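Local coordinates for protein POP2 (Saccharomyces cerevisiae, PDB 1UOC) that degrades poly(A) RNA from its 3' end in vitro and is probably a catalytic subunit of the CCR4-NOT mRNA deadenylase, the chain here being POP2's RNase D domain, at residues A[151-162]-A[192-201]. Residues are numbered along the deposited sequence; the frame is centred on the assembly and turned at random.
Sequences MMDDSVTWITYH and QYMPNFYDLN
Trp-158 lays one indole face against Met-194, whose SD sits 3.7 Å from Trp-158 CG in a Met-aromatic contact while its CG makes a CH-pi contact with the five-membered ring. Farther along, Asn-201 sets its CB over the centre of the Tyr-161 ring, 3.5 Å from the centroid, with the amide turned steeply to the ring. Leu-200 CB lies 3.6 Å from Tyr-161 CD1, and its chi1 of 179° carries CG on to Tyr-161 CE1 (3.7 Å). Tyr-161 OH hydrogen-bonds to Tyr-227 O; with alanine here, Asn-201 CB and Leu-200 would probably face a gap and Tyr-227 O be left without this donor. Asn-196 reaches across with ND2 to Asp-154 O (3.1 Å), the acceptor lying near its amide plane. The backbones are joined by a parallel ladder: Trp-158 N to Asn-196 O, Tyr-198 N to Trp-158 O, Thr-160 N to Tyr-198 O and Leu-200 N to Thr-160 O. Asp-199 is the N-cap of helix 200-207, its OD1 taking a weak bond from Asn-201 N and one from His-162 N (3.2 Å), while its OD2 accepts from Ala-163 N. Strand 197-199 thus edges the mixed sheet of this DEDD nuclease's RNase H-like fold, beside strand 157-160, whose Thr-160 touches Asp-166, a predicted catalytic metal ligand.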
ATOM      1  N   MET A 151       2.061  11.874   6.314  1.00 34.12           N
ATOM      2  CA  MET A 151       0.810  12.484   5.859  1.00 35.58           C
ATOM      3  C   MET A 151       0.856  14.004   5.690  1.00 36.65           C
ATOM      4  O   MET A 151       1.642  14.687   6.331  1.00 34.99           O
ATOM      5  CB  MET A 151      -0.321  12.148   6.834  1.00 37.44           C
ATOM      6  CG  MET A 151      -0.363  10.702   7.314  1.00 38.37           C
ATOM      7  SD  MET A 151      -0.367   9.512   5.977  1.00 40.58           S
ATOM      8  CE  MET A 151      -1.962   9.779   5.238  1.00 38.80           C
ATOM      9  N   MET A 152      -0.008  14.516   4.816  1.00 39.00           N
ATOM     10  CA  MET A 152      -0.126  15.951   4.566  1.00 39.93           C
ATOM     11  C   MET A 152       1.183  16.644   4.241  1.00 39.25           C
ATOM     12  O   MET A 152       1.419  17.767   4.679  1.00 42.06           O
ATOM     13  CB  MET A 152      -0.756  16.628   5.780  1.00 41.21           C
ATOM     14  CG  MET A 152      -2.166  16.166   6.071  1.00 43.60           C
ATOM     15  SD  MET A 152      -2.785  16.933   7.561  1.00 50.57           S
ATOM     16  CE  MET A 152      -3.350  15.528   8.460  1.00 46.52           C
ATOM     17  N   ASP A 153       2.023  15.990   3.451  1.00 39.29           N
ATOM     18  CA  ASP A 153       3.327  16.534   3.093  1.00 38.17           C
ATOM     19  C   ASP A 153       3.683  16.104   1.678  1.00 38.61           C
ATOM     20  O   ASP A 153       4.016  14.945   1.441  1.00 40.14           O
ATOM     21  CB  ASP A 153       4.369  16.007   4.083  1.00 40.58           C
ATOM     22  CG  ASP A 153       5.716  16.646   3.903  1.00 38.97           C
ATOM     23  OD1 ASP A 153       6.031  17.069   2.773  1.00 40.83           O
ATOM     24  OD2 ASP A 153       6.460  16.716   4.894  1.00 41.40           O
ATOM     25  N   ASP A 154       3.644  17.046   0.744  1.00 39.51           N
ATOM     26  CA  ASP A 154       3.928  16.743  -0.650  1.00 39.54           C
ATOM     27  C   ASP A 154       5.373  16.337  -0.965  1.00 39.31           C
ATOM     28  O   ASP A 154       5.681  15.985  -2.104  1.00 38.89           O
ATOM     29  CB  ASP A 154       3.491  17.916  -1.540  1.00 43.13           C
ATOM     30  CG  ASP A 154       4.432  19.105  -1.469  1.00 45.34           C
ATOM     31  OD1 ASP A 154       4.840  19.510  -0.361  1.00 47.66           O
ATOM     32  OD2 ASP A 154       4.755  19.650  -2.544  1.00 50.20           O
ATOM     33  N   SER A 155       6.264  16.373   0.022  1.00 35.97           N
ATOM     34  CA  SER A 155       7.634  15.943  -0.258  1.00 35.98           C
ATOM     35  C   SER A 155       7.695  14.421  -0.109  1.00 33.62           C
ATOM     36  O   SER A 155       8.723  13.800  -0.357  1.00 32.50           O
ATOM     37  CB  SER A 155       8.648  16.624   0.679  1.00 34.32           C
ATOM     38  OG  SER A 155       8.435  16.286   2.035  1.00 39.06           O
ATOM     39  N   VAL A 156       6.569  13.843   0.302  1.00 32.27           N
ATOM     40  CA  VAL A 156       6.423  12.406   0.477  1.00 30.78           C
ATOM     41  C   VAL A 156       5.496  11.910  -0.636  1.00 31.42           C
ATOM     42  O   VAL A 156       4.397  12.435  -0.836  1.00 32.02           O
ATOM     43  CB  VAL A 156       5.805  12.056   1.859  1.00 30.04           C
ATOM     44  CG1 VAL A 156       5.473  10.568   1.926  1.00 30.83           C
ATOM     45  CG2 VAL A 156       6.773  12.408   2.968  1.00 26.80           C
ATOM     46  N   THR A 157       5.952  10.889  -1.347  1.00 31.27           N
ATOM     47  CA  THR A 157       5.205  10.303  -2.453  1.00 29.75           C
ATOM     48  C   THR A 157       4.641   8.942  -2.052  1.00 29.38           C
ATOM     49  O   THR A 157       5.390   8.024  -1.721  1.00 31.13           O
ATOM     50  CB  THR A 157       6.129  10.120  -3.675  1.00 30.81           C
ATOM     51  OG1 THR A 157       6.644  11.395  -4.076  1.00 32.91           O
ATOM     52  CG2 THR A 157       5.386   9.488  -4.835  1.00 32.07           C
ATOM     53  N   TRP A 158       3.321   8.805  -2.070  1.00 27.92           N
ATOM     54  CA  TRP A 158       2.708   7.524  -1.719  1.00 26.48           C
ATOM     55  C   TRP A 158       2.505   6.677  -2.957  1.00 27.00           C
ATOM     56  O   TRP A 158       2.136   7.184  -4.011  1.00 28.80           O
ATOM     57  CB  TRP A 158       1.363   7.722  -1.017  1.00 24.23           C
ATOM     58  CG  TRP A 158       1.473   8.096   0.439  1.00 24.19           C
ATOM     59  CD1 TRP A 158       1.634   9.345   0.962  1.00 24.07           C
ATOM     60  CD2 TRP A 158       1.394   7.205   1.553  1.00 24.73           C
ATOM     61  NE1 TRP A 158       1.653   9.290   2.337  1.00 25.56           N
ATOM     62  CE2 TRP A 158       1.510   7.985   2.726  1.00 25.84           C
ATOM     63  CE3 TRP A 158       1.237   5.816   1.676  1.00 28.10           C
ATOM     64  CZ2 TRP A 158       1.476   7.424   4.010  1.00 27.59           C
ATOM     65  CZ3 TRP A 158       1.204   5.249   2.963  1.00 27.57           C
ATOM     66  CH2 TRP A 158       1.324   6.055   4.109  1.00 27.98           C
ATOM     67  N   ILE A 159       2.751   5.380  -2.821  1.00 28.84           N
ATOM     68  CA  ILE A 159       2.618   4.418  -3.917  1.00 27.60           C
ATOM     69  C   ILE A 159       1.574   3.389  -3.511  1.00 26.69           C
ATOM     70  O   ILE A 159       1.650   2.823  -2.419  1.00 27.76           O
ATOM     71  CB  ILE A 159       3.954   3.689  -4.188  1.00 28.66           C
ATOM     72  CG1 ILE A 159       5.055   4.712  -4.471  1.00 26.85           C
ATOM     73  CG2 ILE A 159       3.801   2.712  -5.361  1.00 26.10           C
ATOM     74  CD1 ILE A 159       4.802   5.563  -5.708  1.00 32.89           C
ATOM     75  N   THR A 160       0.609   3.143  -4.389  1.00 25.21           N
ATOM     76  CA  THR A 160      -0.459   2.205  -4.105  1.00 26.29           C
ATOM     77  C   THR A 160      -0.760   1.358  -5.323  1.00 29.00           C
ATOM     78  O   THR A 160      -0.291   1.645  -6.425  1.00 27.39           O
ATOM     79  CB  THR A 160      -1.732   2.967  -3.704  1.00 31.31           C
ATOM     80  OG1 THR A 160      -2.758   2.031  -3.357  1.00 38.50           O
ATOM     81  CG2 THR A 160      -2.208   3.841  -4.871  1.00 26.19           C
ATOM     82  N   TYR A 161      -1.545   0.307  -5.119  1.00 33.75           N
ATOM     83  CA  TYR A 161      -1.949  -0.589  -6.198  1.00 39.50           C
ATOM     84  C   TYR A 161      -3.421  -0.808  -5.909  1.00 43.29           C
ATOM     85  O   TYR A 161      -3.770  -1.301  -4.842  1.00 46.92           O
ATOM     86  CB  TYR A 161      -1.196  -1.921  -6.116  1.00 39.47           C
ATOM     87  CG  TYR A 161      -0.885  -2.509  -7.473  1.00 37.95           C
ATOM     88  CD1 TYR A 161       0.218  -2.066  -8.202  1.00 38.55           C
ATOM     89  CD2 TYR A 161      -1.737  -3.450  -8.065  1.00 37.22           C
ATOM     90  CE1 TYR A 161       0.468  -2.536  -9.493  1.00 38.50           C
ATOM     91  CE2 TYR A 161      -1.504  -3.923  -9.347  1.00 36.05           C
ATOM     92  CZ  TYR A 161      -0.401  -3.460 -10.059  1.00 39.77           C
ATOM     93  OH  TYR A 161      -0.176  -3.898 -11.347  1.00 40.03           O
ATOM     94  N   HIS A 162      -4.289  -0.442  -6.844  1.00 49.00           N
ATOM     95  CA  HIS A 162      -5.725  -0.563  -6.607  1.00 54.26           C
ATOM     96  C   HIS A 162      -5.982   0.236  -5.328  1.00 56.94           C
ATOM     97  O   HIS A 162      -6.434  -0.305  -4.317  1.00 57.60           O
ATOM     98  CB  HIS A 162      -6.124  -2.025  -6.404  1.00 57.24           C
ATOM     99  CG  HIS A 162      -6.237  -2.806  -7.677  1.00 59.73           C
ATOM    100  ND1 HIS A 162      -6.274  -4.184  -7.702  1.00 61.42           N
ATOM    101  CD2 HIS A 162      -6.356  -2.402  -8.965  1.00 61.98           C
ATOM    102  CE1 HIS A 162      -6.411  -4.596  -8.952  1.00 62.88           C
ATOM    103  NE2 HIS A 162      -6.464  -3.534  -9.737  1.00 62.58           N
ATOM    104  N   GLN A 192      -5.826  15.660   0.595  1.00 31.70           N
ATOM    105  CA  GLN A 192      -5.352  16.426   1.752  1.00 32.94           C
ATOM    106  C   GLN A 192      -4.383  15.610   2.611  1.00 33.82           C
ATOM    107  O   GLN A 192      -3.394  16.144   3.101  1.00 32.22           O
ATOM    108  CB  GLN A 192      -6.539  16.895   2.607  1.00 34.37           C
ATOM    109  CG  GLN A 192      -7.371  18.018   1.964  1.00 34.07           C
ATOM    110  CD  GLN A 192      -6.502  19.193   1.559  1.00 32.99           C
ATOM    111  OE1 GLN A 192      -5.566  19.552   2.266  1.00 32.74           O
ATOM    112  NE2 GLN A 192      -6.805  19.795   0.426  1.00 34.99           N
ATOM    113  N   TYR A 193      -4.665  14.317   2.793  1.00 33.97           N
ATOM    114  CA  TYR A 193      -3.785  13.451   3.579  1.00 34.40           C
ATOM    115  C   TYR A 193      -2.594  12.958   2.773  1.00 33.58           C
ATOM    116  O   TYR A 193      -1.508  12.744   3.319  1.00 33.78           O
ATOM    117  CB  TYR A 193      -4.544  12.238   4.123  1.00 36.70           C
ATOM    118  CG  TYR A 193      -5.444  12.563   5.294  1.00 40.46           C
ATOM    119  CD1 TYR A 193      -6.825  12.466   5.181  1.00 40.66           C
ATOM    120  CD2 TYR A 193      -4.905  12.989   6.515  1.00 40.61           C
ATOM    121  CE1 TYR A 193      -7.656  12.789   6.254  1.00 42.06           C
ATOM    122  CE2 TYR A 193      -5.724  13.309   7.587  1.00 41.15           C
ATOM    123  CZ  TYR A 193      -7.096  13.210   7.449  1.00 41.85           C
ATOM    124  OH  TYR A 193      -7.906  13.550   8.506  1.00 44.45           O
ATOM    125  N   MET A 194      -2.797  12.774   1.471  1.00 32.05           N
ATOM    126  CA  MET A 194      -1.721  12.300   0.600  1.00 32.44           C
ATOM    127  C   MET A 194      -1.667  13.189  -0.628  1.00 31.94           C
ATOM    128  O   MET A 194      -2.170  12.827  -1.697  1.00 31.24           O
ATOM    129  CB  MET A 194      -1.968  10.846   0.165  1.00 34.81           C
ATOM    130  CG  MET A 194      -2.146   9.866   1.297  1.00 38.61           C
ATOM    131  SD  MET A 194      -2.239   8.165   0.712  1.00 46.16           S
ATOM    132  CE  MET A 194      -3.544   8.327  -0.454  1.00 47.82           C
ATOM    133  N   PRO A 195      -1.067  14.379  -0.485  1.00 31.35           N
ATOM    134  CA  PRO A 195      -0.931  15.366  -1.566  1.00 32.49           C
ATOM    135  C   PRO A 195      -0.066  14.926  -2.744  1.00 33.95           C
ATOM    136  O   PRO A 195       0.001  15.608  -3.769  1.00 35.11           O
ATOM    137  CB  PRO A 195      -0.354  16.590  -0.843  1.00 31.41           C
ATOM    138  CG  PRO A 195       0.445  15.968   0.294  1.00 29.67           C
ATOM    139  CD  PRO A 195      -0.476  14.875   0.772  1.00 26.87           C
ATOM    140  N   ASN A 196       0.592  13.783  -2.606  1.00 34.35           N
ATOM    141  CA  ASN A 196       1.464  13.297  -3.674  1.00 34.12           C
ATOM    142  C   ASN A 196       1.402  11.775  -3.701  1.00 32.65           C
ATOM    143  O   ASN A 196       2.030  11.109  -2.885  1.00 33.14           O
ATOM    144  CB  ASN A 196       2.898  13.782  -3.398  1.00 36.32           C
ATOM    145  CG  ASN A 196       3.844  13.530  -4.552  1.00 38.30           C
ATOM    146  OD1 ASN A 196       3.480  12.929  -5.562  1.00 41.89           O
ATOM    147  ND2 ASN A 196       5.081  13.987  -4.399  1.00 41.57           N
ATOM    148  N   PHE A 197       0.637  11.208  -4.626  1.00 32.49           N
ATOM    149  CA  PHE A 197       0.547   9.760  -4.658  1.00 33.42           C
ATOM    150  C   PHE A 197       0.291   9.171  -6.035  1.00 33.50           C
ATOM    151  O   PHE A 197      -0.184   9.846  -6.947  1.00 33.92           O
ATOM    152  CB  PHE A 197      -0.516   9.285  -3.651  1.00 33.88           C
ATOM    153  CG  PHE A 197      -1.929   9.289  -4.181  1.00 35.38           C
ATOM    154  CD1 PHE A 197      -2.379   8.263  -5.002  1.00 36.09           C
ATOM    155  CD2 PHE A 197      -2.813  10.304  -3.835  1.00 37.61           C
ATOM    156  CE1 PHE A 197      -3.686   8.240  -5.473  1.00 38.78           C
ATOM    157  CE2 PHE A 197      -4.129  10.296  -4.300  1.00 38.76           C
ATOM    158  CZ  PHE A 197      -4.566   9.260  -5.123  1.00 38.78           C
ATOM    159  N   TYR A 198       0.631   7.900  -6.186  1.00 32.92           N
ATOM    160  CA  TYR A 198       0.427   7.206  -7.449  1.00 35.03           C
ATOM    161  C   TYR A 198      -0.192   5.830  -7.280  1.00 34.31           C
ATOM    162  O   TYR A 198       0.076   5.124  -6.311  1.00 34.37           O
ATOM    163  CB  TYR A 198       1.747   7.024  -8.197  1.00 34.62           C
ATOM    164  CG  TYR A 198       2.365   8.302  -8.695  1.00 36.49           C
ATOM    165  CD1 TYR A 198       3.097   9.125  -7.841  1.00 35.51           C
ATOM    166  CD2 TYR A 198       2.202   8.701 -10.023  1.00 35.21           C
ATOM    167  CE1 TYR A 198       3.655  10.326  -8.303  1.00 38.55           C
ATOM    168  CE2 TYR A 198       2.751   9.893 -10.492  1.00 36.10           C
ATOM    169  CZ  TYR A 198       3.475  10.701  -9.631  1.00 38.26           C
ATOM    170  OH  TYR A 198       4.010  11.880 -10.098  1.00 39.61           O
ATOM    171  N   ASP A 199      -1.042   5.465  -8.227  1.00 32.61           N
ATOM    172  CA  ASP A 199      -1.639   4.142  -8.227  1.00 35.10           C
ATOM    173  C   ASP A 199      -0.820   3.434  -9.309  1.00 36.46           C
ATOM    174  O   ASP A 199      -1.021   3.667 -10.507  1.00 35.74           O
ATOM    175  CB  ASP A 199      -3.103   4.179  -8.652  1.00 36.23           C
ATOM    176  CG  ASP A 199      -3.755   2.823  -8.543  1.00 39.36           C
ATOM    177  OD1 ASP A 199      -3.063   1.816  -8.810  1.00 40.51           O
ATOM    178  OD2 ASP A 199      -4.954   2.756  -8.195  1.00 41.81           O
ATOM    179  N   LEU A 200       0.123   2.600  -8.886  1.00 35.56           N
ATOM    180  CA  LEU A 200       0.983   1.891  -9.817  1.00 35.37           C
ATOM    181  C   LEU A 200       0.176   1.038 -10.791  1.00 35.80           C
ATOM    182  O   LEU A 200       0.551   0.889 -11.949  1.00 34.94           O
ATOM    183  CB  LEU A 200       1.979   1.018  -9.044  1.00 35.50           C
ATOM    184  CG  LEU A 200       2.958   0.183  -9.868  1.00 32.13           C
ATOM    185  CD1 LEU A 200       3.638   1.054 -10.894  1.00 29.04           C
ATOM    186  CD2 LEU A 200       3.966  -0.451  -8.938  1.00 33.26           C
ATOM    187  N   ASN A 201      -0.930   0.484 -10.314  1.00 37.57           N
ATOM    188  CA  ASN A 201      -1.793  -0.345 -11.142  1.00 41.51           C
ATOM    189  C   ASN A 201      -2.287   0.480 -12.336  1.00 43.17           C
ATOM    190  O   ASN A 201      -2.288   0.034 -13.485  1.00 43.21           O
ATOM    191  CB  ASN A 201      -2.972  -0.836 -10.292  1.00 43.79           C
ATOM    192  CG  ASN A 201      -4.022  -1.555 -11.110  1.00 46.69           C
ATOM    193  OD1 ASN A 201      -4.727  -0.943 -11.909  1.00 50.14           O
ATOM    194  ND2 ASN A 201      -4.125  -2.865 -10.923  1.00 49.09           N
TER
HETATM  195  O   HOH W   1       1.806  12.407  -0.038  1.00 35.00           O